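Local coordinates for uncharacterized conserved protein YjbQ/UPF0047 family, ortholog yugU B.subtilis (Clostridium acetobutylicum, PDB 1VMH) that is of unknown function but belongs to the YjbQ/UPF0047 family and assembles from three copies that share a bound sodium ion, at residues Y19-S24 with I30-L35; A59-N64 with R137-K142; S103-S108 with T129-P134. All coordinates share one frame; numbering follows the deposited sequence. Where two conformers were deposited one is given.

In the fold
From the N terminus, strand 18-22 leads through a short turn into strand 28-31 and helix 33-43, and contact 1 closes this small loop, joining the edge strand of the five-stranded sheet to the edge strand of the three-stranded sheet and the helix start. Contact 2 opens later, at strand 59-65, and closes only at strand 136-143, bringing the two sheets together near the centre of the folded subunit. Contact 3 lies wholly within that long loop, setting the end of helix 96-105 against the end of strand 124-130. Contacts 1 and 2 meet through the pairing of strands 18-22 and 136-143; Glu130 of contact 3 reaches Thr23 of contact 1 and Arg137 of contact 2.

Contact 1 of 3, residues Y19-S24 with I30-L35; sequences YSLKTS and IDITNL
Leu35 lies on the ring of Tyr19 like a lid. Its CB stands over the ring centre, 3.8 Å from the centroid and 13° off the normal, a CH-pi contact, while its two methyls hang over the rim on the same side, CD1 4.1 Å from Tyr19 CG and CD2 beside the CD1-CE1 edge of the ring. The two side chains run past each other in opposite senses, which carries the phenol end out to the first turn of the helix. There Tyr19 OH comes within 2.8 Å of Leu35 O, a weak hydrogen bond at best.

The fork of Leu21 is the next bump, and it fills the hollow between Ile32 and Leu35. One prong, CD2, meets Leu35 CD1 at 3.8 Å; the other, CD1, touches Ile32 CG2 at 4.1 Å, crossing that side chain at about a right angle. Farther along, Thr23 turns its methyl toward Ile30, CG2 to CD1 3.9 Å. Its OG1 lies between the backbone N and the carbonyl carbon (chi1 66°) and bonds instead to Glu130 and to the backbone N of Arg135. On the far side of segment 30-35, Asp31 OD1 accepts from Thr33 N at 2.9 Å, an Asx turn leading into the helix, whose N-cap position is held by Ile32.

Strand 18-22 pairs with strand 136-143 and strand 28-31 with strand 124-130, so these side chains bridge two sheets; Phe128 adjoins Leu21 and Ile30, Val139 and Val141 adjoin the tyrosine, and Lys38 and Ala39 extend its cover along helix 33-43.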
loop_
_atom_site.group_PDB
_atom_site.type_symbol
_atom_site.label_atom_id
_atom_site.label_comp_id
_atom_site.label_asym_id
_atom_site.label_seq_id
_atom_site.Cartn_x
_atom_site.Cartn_y
_atom_site.Cartn_z
ATOM N N TYR A 19 10.131 17.672 -5.005
ATOM C CA TYR A 19 10.577 17.636 -6.380
ATOM C C TYR A 19 9.415 17.898 -7.304
ATOM O O TYR A 19 8.318 17.409 -7.098
ATOM C CB TYR A 19 11.199 16.292 -6.734
ATOM C CG TYR A 19 12.496 15.964 -6.054
ATOM C CD1 TYR A 19 13.688 16.522 -6.493
ATOM C CD2 TYR A 19 12.527 15.086 -4.990
ATOM C CE1 TYR A 19 14.881 16.179 -5.908
ATOM C CE2 TYR A 19 13.711 14.741 -4.389
ATOM C CZ TYR A 19 14.891 15.284 -4.858
ATOM O OH TYR A 19 16.099 14.930 -4.275
ATOM N N SER A 20 9.664 18.705 -8.325
ATOM C CA SER A 20 8.669 18.954 -9.367
ATOM C C SER A 20 8.861 17.955 -10.497
ATOM O O SER A 20 9.995 17.690 -10.899
ATOM C CB SER A 20 8.832 20.392 -9.879
ATOM O OG SER A 20 8.393 21.280 -8.866
ATOM N N LEU A 21 7.768 17.416 -11.015
ATOM C CA LEU A 21 7.783 16.494 -12.153
ATOM C C LEU A 21 6.761 16.950 -13.144
ATOM O O LEU A 21 5.645 17.272 -12.746
ATOM C CB LEU A 21 7.363 15.087 -11.706
ATOM C CG LEU A 21 8.070 14.468 -10.515
ATOM C CD1 LEU A 21 7.506 13.083 -10.218
ATOM C CD2 LEU A 21 9.586 14.396 -10.791
ATOM N N LYS A 22 7.119 16.955 -14.430
ATOM C CA LYS A 22 6.189 17.211 -15.503
ATOM C C LYS A 22 5.891 15.871 -16.150
ATOM O O LYS A 22 6.801 15.206 -16.648
ATOM C CB LYS A 22 6.825 18.160 -16.535
ATOM N N THR A 23 4.644 15.416 -16.055
ATOM C CA THR A 23 4.239 14.159 -16.675
ATOM C C THR A 23 3.763 14.460 -18.091
ATOM O O THR A 23 3.295 15.567 -18.375
ATOM C CB THR A 23 3.169 13.412 -15.831
ATOM O OG1 THR A 23 1.944 14.148 -15.785
ATOM C CG2 THR A 23 3.718 13.218 -14.402
ATOM N N SER A 24 3.869 13.466 -18.966
ATOM C CA SER A 24 3.675 13.699 -20.402
ATOM C C SER A 24 2.618 12.828 -21.116
ATOM O O SER A 24 2.278 13.089 -22.264
ATOM C CB SER A 24 5.028 13.625 -21.131
ATOM O OG SER A 24 5.658 12.389 -20.911
ATOM N N ILE A 30 7.133 7.023 -13.848
ATOM C CA ILE A 30 8.354 7.841 -13.865
ATOM C C ILE A 30 9.290 7.327 -12.757
ATOM O O ILE A 30 8.924 7.287 -11.571
ATOM C CB ILE A 30 8.044 9.342 -13.655
ATOM C CG1 ILE A 30 7.116 9.843 -14.782
ATOM C CG2 ILE A 30 9.355 10.119 -13.609
ATOM C CD1 ILE A 30 5.654 9.826 -14.434
ATOM N N ASP A 31 10.506 6.915 -13.139
ATOM C CA ASP A 31 11.466 6.359 -12.189
ATOM C C ASP A 31 12.127 7.497 -11.422
ATOM O O ASP A 31 12.910 8.257 -11.987
ATOM C CB ASP A 31 12.537 5.564 -12.941
ATOM C CG ASP A 31 13.476 4.830 -12.012
ATOM O OD1 ASP A 31 13.637 5.226 -10.856
ATOM O OD2 ASP A 31 14.130 3.878 -12.482
ATOM N N ILE A 32 11.773 7.621 -10.149
ATOM C CA ILE A 32 12.268 8.673 -9.283
ATOM C C ILE A 32 13.300 8.187 -8.286
ATOM O O ILE A 32 13.655 8.896 -7.332
ATOM C CB ILE A 32 11.118 9.407 -8.557
ATOM C CG1 ILE A 32 10.237 8.445 -7.736
ATOM C CG2 ILE A 32 10.272 10.115 -9.608
ATOM C CD1 ILE A 32 9.260 9.140 -6.794
ATOM N N THR A 33 13.868 7.009 -8.522
ATOM C CA THR A 33 14.839 6.425 -7.594
ATOM C C THR A 33 15.996 7.383 -7.319
ATOM O O THR A 33 16.387 7.574 -6.165
ATOM C CB THR A 33 15.398 5.082 -8.119
ATOM O OG1 THR A 33 14.318 4.217 -8.522
ATOM C CG2 THR A 33 16.227 4.393 -7.094
ATOM N N ASN A 34 16.538 8.035 -8.359
ATOM C CA ASN A 34 17.685 8.914 -8.128
ATOM C C ASN A 34 17.327 10.187 -7.365
ATOM O O ASN A 34 18.165 10.729 -6.657
ATOM C CB ASN A 34 18.402 9.299 -9.424
ATOM C CG ASN A 34 19.742 9.955 -9.155
ATOM O OD1 ASN A 34 20.629 9.339 -8.523
ATOM N ND2 ASN A 34 19.884 11.234 -9.555
ATOM N N LEU A 35 16.082 10.651 -7.486
ATOM C CA LEU A 35 15.604 11.787 -6.705
ATOM C C LEU A 35 15.585 11.388 -5.248
ATOM O O LEU A 35 15.943 12.176 -4.359
ATOM C CB LEU A 35 14.225 12.256 -7.163
ATOM C CG LEU A 35 14.086 12.635 -8.641
ATOM C CD1 LEU A 35 12.637 13.067 -8.924
ATOM C CD2 LEU A 35 15.065 13.678 -9.095
#

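Contact 2 of 3, residues A59-N64 with R137-K142; sequences AGITIN and RKVFVK
Two antiparallel sheets are packed against each other in this YjbQ-like fold, and in the core between them Ile61 of strand 59-65 meets Val139 of strand 136-143. No hydrogen bond links the two segments; the strands lie in different sheets, with Ile61 CA 9.1 Å from Val139 CA, and side chains alone span the gap. The touching atoms are methyls, Ile61 CD1 and Val139 CG2, at 3.9 Å, and the side chains cross at about a right angle. Each residue offers a single branch. In Val139, chi1 63° puts CG1 between the backbone N and the carbonyl carbon and leaves CG2 anti to N, where it leans to the isoleucine; CG1 remains 6.0 Å from Ile61 CD1. In Ile61 it is the longer CG1-CD1 arm that crosses the gap, with CG2 directed elsewhere.

The second point of touch lies toward the start of both segments. Arg137 folds its chain twice (chi1 and chi2 both -58°) and brings the end of its guanidinium past Ala59, NH2 to CB 4.2 Å; the methyl approaches the group obliquely, and the contact is a loose one. The charge is spent elsewhere: NH2 forms a salt bridge with Glu130 OE1 and a hydrogen bond with Thr58 OG1, which tether the group beside the small alanine, in a buried setting where such pairing would offset the cost of burying a charge.

Beyond Ile61 the strands diverge, and Thr62 and Asn64 turn to Ser103 of the second subunit. Closer in, Val52 of strand 48-53 touches both Ile61 and Val139, and Phe128 of strand 124-130 flanks both Ala59 and Arg137.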
loop_
_atom_site.group_PDB
_atom_site.type_symbol
_atom_site.label_atom_id
_atom_site.label_comp_id
_atom_site.label_asym_id
_atom_site.label_seq_id
_atom_site.Cartn_x
_atom_site.Cartn_y
_atom_site.Cartn_z
ATOM N N ALA A 59 -2.632 10.186 -8.727
ATOM C CA ALA A 59 -1.340 9.575 -8.946
ATOM C C ALA A 59 -0.938 8.857 -7.638
ATOM O O ALA A 59 -1.577 9.010 -6.603
ATOM C CB ALA A 59 -0.327 10.588 -9.364
ATOM N N GLY A 60 0.118 8.069 -7.709
ATOM C CA GLY A 60 0.572 7.337 -6.552
ATOM C C GLY A 60 2.050 7.017 -6.664
ATOM O O GLY A 60 2.775 7.591 -7.501
ATOM N N ILE A 61 2.500 6.161 -5.749
ATOM C CA ILE A 61 3.900 5.717 -5.698
ATOM C C ILE A 61 3.910 4.200 -5.642
ATOM O O ILE A 61 3.131 3.605 -4.903
ATOM C CB ILE A 61 4.643 6.244 -4.448
ATOM C CG1 ILE A 61 4.477 7.770 -4.292
ATOM C CG2 ILE A 61 6.104 5.827 -4.468
ATOM C CD1 ILE A 61 5.143 8.664 -5.302
ATOM N N THR A 62 4.758 3.555 -6.421
ATOM C CA THR A 62 4.956 2.124 -6.281
ATOM C C THR A 62 6.418 1.770 -6.435
ATOM O O THR A 62 7.217 2.617 -6.800
ATOM C CB THR A 62 4.135 1.306 -7.309
ATOM O OG1 THR A 62 4.052 -0.069 -6.851
ATOM C CG2 THR A 62 4.723 1.378 -8.686
ATOM N N ILE A 63 6.784 0.538 -6.133
ATOM C CA ILE A 63 8.194 0.058 -6.309
ATOM C C ILE A 63 8.091 -1.167 -7.175
ATOM O O ILE A 63 7.318 -2.070 -6.845
ATOM C CB ILE A 63 8.842 -0.223 -4.947
ATOM C CG1 ILE A 63 8.934 1.087 -4.133
ATOM C CG2 ILE A 63 10.205 -0.866 -5.085
ATOM C CD1 ILE A 63 9.585 1.024 -2.756
ATOM N N ASN A 64 8.839 -1.228 -8.266
ATOM C CA ASN A 64 8.695 -2.366 -9.153
ATOM C C ASN A 64 9.902 -2.419 -10.078
ATOM O O ASN A 64 10.874 -1.686 -9.896
ATOM C CB ASN A 64 7.334 -2.368 -9.878
ATOM C CG ASN A 64 6.788 -3.774 -10.105
ATOM O OD1 ASN A 64 7.443 -4.584 -10.761
ATOM N ND2 ASN A 64 5.606 -4.076 -9.542
ATOM N N ARG A 137 3.361 18.055 -11.526
ATOM C CA ARG A 137 3.206 17.274 -10.309
ATOM C C ARG A 137 4.342 17.532 -9.333
ATOM O O ARG A 137 5.388 18.069 -9.691
ATOM C CB ARG A 137 3.167 15.768 -10.633
ATOM C CG ARG A 137 2.074 15.340 -11.593
ATOM C CD ARG A 137 0.663 15.686 -11.130
ATOM N NE ARG A 137 -0.317 14.697 -11.555
ATOM C CZ ARG A 137 -1.564 14.628 -11.087
ATOM N NH1 ARG A 137 -2.032 15.555 -10.273
ATOM N NH2 ARG A 137 -2.351 13.634 -11.442
ATOM N N LYS A 138 4.109 17.169 -8.079
ATOM C CA LYS A 138 5.095 17.201 -7.025
ATOM C C LYS A 138 5.168 15.817 -6.395
ATOM O O LYS A 138 4.195 15.055 -6.394
ATOM C CB LYS A 138 4.675 18.204 -5.966
ATOM C CG LYS A 138 4.660 19.639 -6.441
ATOM C CD LYS A 138 3.947 20.524 -5.441
ATOM N N VAL A 139 6.329 15.517 -5.851
ATOM C CA VAL A 139 6.534 14.392 -4.963
ATOM C C VAL A 139 7.368 14.849 -3.779
ATOM O O VAL A 139 8.277 15.696 -3.924
ATOM C CB VAL A 139 7.165 13.207 -5.699
ATOM C CG1 VAL A 139 8.546 13.519 -6.245
ATOM C CG2 VAL A 139 7.187 11.935 -4.825
ATOM N N PHE A 140 7.028 14.331 -2.602
ATOM C CA PHE A 140 7.727 14.705 -1.378
ATOM C C PHE A 140 8.616 13.555 -0.945
ATOM O O PHE A 140 8.160 12.422 -0.932
ATOM C CB PHE A 140 6.745 14.965 -0.207
ATOM C CG PHE A 140 5.634 15.966 -0.488
ATOM C CD1 PHE A 140 5.813 17.049 -1.334
ATOM C CD2 PHE A 140 4.421 15.866 0.173
ATOM C CE1 PHE A 140 4.786 17.961 -1.557
ATOM C CE2 PHE A 140 3.412 16.761 -0.034
ATOM C CZ PHE A 140 3.599 17.812 -0.893
ATOM N N VAL A 141 9.841 13.840 -0.515
ATOM C CA VAL A 141 10.745 12.835 0.017
ATOM C C VAL A 141 11.194 13.293 1.403
ATOM O O VAL A 141 11.735 14.395 1.545
ATOM C CB VAL A 141 11.944 12.617 -0.919
ATOM C CG1 VAL A 141 12.876 11.567 -0.327
ATOM C CG2 VAL A 141 11.458 12.230 -2.347
ATOM N N LYS A 142 10.934 12.465 2.412
ATOM C CA LYS A 142 11.357 12.736 3.775
ATOM C C LYS A 142 12.311 11.650 4.224
ATOM O O LYS A 142 11.999 10.477 4.056
ATOM C CB LYS A 142 10.175 12.812 4.726
ATOM C CG LYS A 142 10.610 13.217 6.114
ATOM C CD LYS A 142 9.411 13.645 6.944
ATOM C CE LYS A 142 9.848 13.924 8.374
ATOM N NZ LYS A 142 10.556 15.182 8.465
#

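Contact 3 of 3, residues S103-S108 with T129-P134; sequences SLMGSS and TEFDGP
Apolar touch comes first: Met105 and Phe131 meet where the CG methylene of the methionine abuts the rim of the phenyl ring, close to its plane, at 3.8 Å from CZ and equally 3.8 Å from CE2. The two side chains cross at about a right angle. One face of the ring is turned to its own strand, with the carbonyl carbon of Thr129 above the plane and offset toward the rim.

Van der Waals contact between carbon and oxygen adds the second element. Thr129 OG1 rests against the root of Met105, 3.7 Å from CG and 3.8 Å from CB. With chi1 62° the hydroxyl is tucked between the threonine's N and carbonyl carbon, and it is this branch that faces the methionine.

The pair joins the last turn of helix 96-105 to the end of strand 124-130. At Gly106 the chain leaves the helix with a positive phi, 114°, and soon enters strand 108-114. Just before, Leu104 O binds a sodium ion together with Leu104 O of the second and third subunits, and the Met105 side chain lies about 6 Å from this shared ion, packing also on Ser103 of the second subunit.

Hydrogen bonding and charge shape the turn after the strand. Glu130 OE1 accepts from Asp132 N at 2.9 Å, the donor standing well above the carboxylate plane, and this bond ties the Glu130 side chain to the backbone of the turn, two residues on. Asp132 OD2 forms a salt bridge with Arg135 NH2 and a hydrogen bond with Asn95 ND2, and a cis peptide precedes Pro134.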
loop_
_atom_site.group_PDB
_atom_site.type_symbol
_atom_site.label_atom_id
_atom_site.label_comp_id
_atom_site.label_asym_id
_atom_site.label_seq_id
_atom_site.Cartn_x
_atom_site.Cartn_y
_atom_site.Cartn_z
ATOM N N SER A 103 -5.269 4.747 -5.529
ATOM C CA SER A 103 -5.442 4.081 -4.220
ATOM C C SER A 103 -4.846 2.692 -4.265
ATOM O O SER A 103 -4.300 2.193 -3.260
ATOM C CB SER A 103 -6.910 4.007 -3.792
ATOM O OG SER A 103 -7.281 5.147 -3.029
ATOM N N LEU A 104 -4.939 2.037 -5.425
ATOM C CA LEU A 104 -4.377 0.695 -5.564
ATOM C C LEU A 104 -2.871 0.658 -5.504
ATOM O O LEU A 104 -2.276 -0.286 -4.932
ATOM C CB LEU A 104 -4.837 0.024 -6.858
ATOM C CG LEU A 104 -6.319 -0.326 -6.992
ATOM C CD1 LEU A 104 -6.714 -0.787 -8.393
ATOM C CD2 LEU A 104 -6.756 -1.357 -5.997
ATOM N N MET A 105 -2.214 1.633 -6.098
ATOM C CA MET A 105 -0.744 1.722 -5.995
ATOM C C MET A 105 -0.324 2.165 -4.606
ATOM O O MET A 105 0.641 1.635 -4.024
ATOM C CB MET A 105 -0.177 2.692 -7.047
ATOM C CG MET A 105 -0.391 2.238 -8.480
ATOM S SD MET A 105 0.435 0.693 -8.917
ATOM C CE MET A 105 -0.887 -0.494 -8.635
ATOM N N GLY A 106 -1.011 3.158 -4.059
ATOM C CA GLY A 106 -0.676 3.756 -2.803
ATOM C C GLY A 106 -0.225 5.199 -2.895
ATOM O O GLY A 106 0.313 5.653 -3.901
ATOM N N SER A 107 -0.459 5.917 -1.793
ATOM C CA SER A 107 -0.096 7.325 -1.664
ATOM C C SER A 107 1.358 7.530 -1.255
ATOM O O SER A 107 1.895 8.610 -1.490
ATOM C CB SER A 107 -1.027 8.006 -0.647
ATOM O OG SER A 107 -0.999 7.316 0.614
ATOM N N SER A 108 2.020 6.499 -0.750
ATOM C CA SER A 108 3.428 6.583 -0.375
ATOM C C SER A 108 4.053 5.217 -0.394
ATOM O O SER A 108 3.374 4.180 -0.362
ATOM C CB SER A 108 3.584 7.194 1.020
ATOM O OG SER A 108 3.161 6.284 2.031
ATOM N N THR A 129 3.539 7.054 -10.184
ATOM C CA THR A 129 2.588 6.459 -11.106
ATOM C C THR A 129 1.507 7.508 -11.440
ATOM O O THR A 129 0.577 7.757 -10.652
ATOM C CB THR A 129 1.941 5.145 -10.565
ATOM O OG1 THR A 129 1.196 5.425 -9.373
ATOM C CG2 THR A 129 3.057 4.182 -10.114
ATOM N N GLU A 130 1.630 8.123 -12.617
ATOM C CA GLU A 130 0.669 9.095 -13.084
ATOM C C GLU A 130 -0.497 8.373 -13.699
ATOM O O GLU A 130 -0.293 7.567 -14.608
ATOM C CB GLU A 130 1.334 10.008 -14.117
ATOM C CG GLU A 130 0.373 10.968 -14.837
ATOM C CD GLU A 130 -0.164 12.000 -13.882
ATOM O OE1 GLU A 130 -1.113 11.694 -13.142
ATOM O OE2 GLU A 130 0.349 13.140 -13.873
ATOM N N PHE A 131 -1.719 8.728 -13.284
ATOM C CA PHE A 131 -2.929 8.244 -13.943
ATOM C C PHE A 131 -3.850 9.301 -14.593
ATOM O O PHE A 131 -4.871 8.931 -15.198
ATOM C CB PHE A 131 -3.721 7.356 -12.997
ATOM C CG PHE A 131 -2.933 6.151 -12.532
ATOM C CD1 PHE A 131 -2.543 5.169 -13.439
ATOM C CD2 PHE A 131 -2.566 6.020 -11.199
ATOM C CE1 PHE A 131 -1.826 4.051 -13.020
ATOM C CE2 PHE A 131 -1.837 4.906 -10.768
ATOM C CZ PHE A 131 -1.464 3.949 -11.666
ATOM N N ASP A 132 -3.495 10.574 -14.468
ATOM C CA ASP A 132 -4.255 11.692 -15.078
ATOM C C ASP A 132 -3.353 12.795 -15.592
ATOM O O ASP A 132 -3.549 13.969 -15.281
ATOM C CB ASP A 132 -5.272 12.259 -14.088
ATOM C CG ASP A 132 -6.280 13.199 -14.754
ATOM O OD1 ASP A 132 -6.622 12.998 -15.943
ATOM O OD2 ASP A 132 -6.738 14.119 -14.052
ATOM N N GLY A 133 -2.345 12.416 -16.374
ATOM C CA GLY A 133 -1.446 13.407 -16.966
ATOM C C GLY A 133 -1.989 13.891 -18.300
ATOM O O GLY A 133 -3.032 13.431 -18.744
ATOM N N PRO A 134 -1.264 14.802 -18.953
ATOM C CA PRO A 134 -0.008 15.434 -18.543
ATOM C C PRO A 134 -0.267 16.590 -17.574
ATOM O O PRO A 134 -1.164 17.420 -17.789
ATOM C CB PRO A 134 0.560 15.939 -19.872
ATOM C CG PRO A 134 -0.634 16.271 -20.661
ATOM C CD PRO A 134 -1.686 15.268 -20.288
#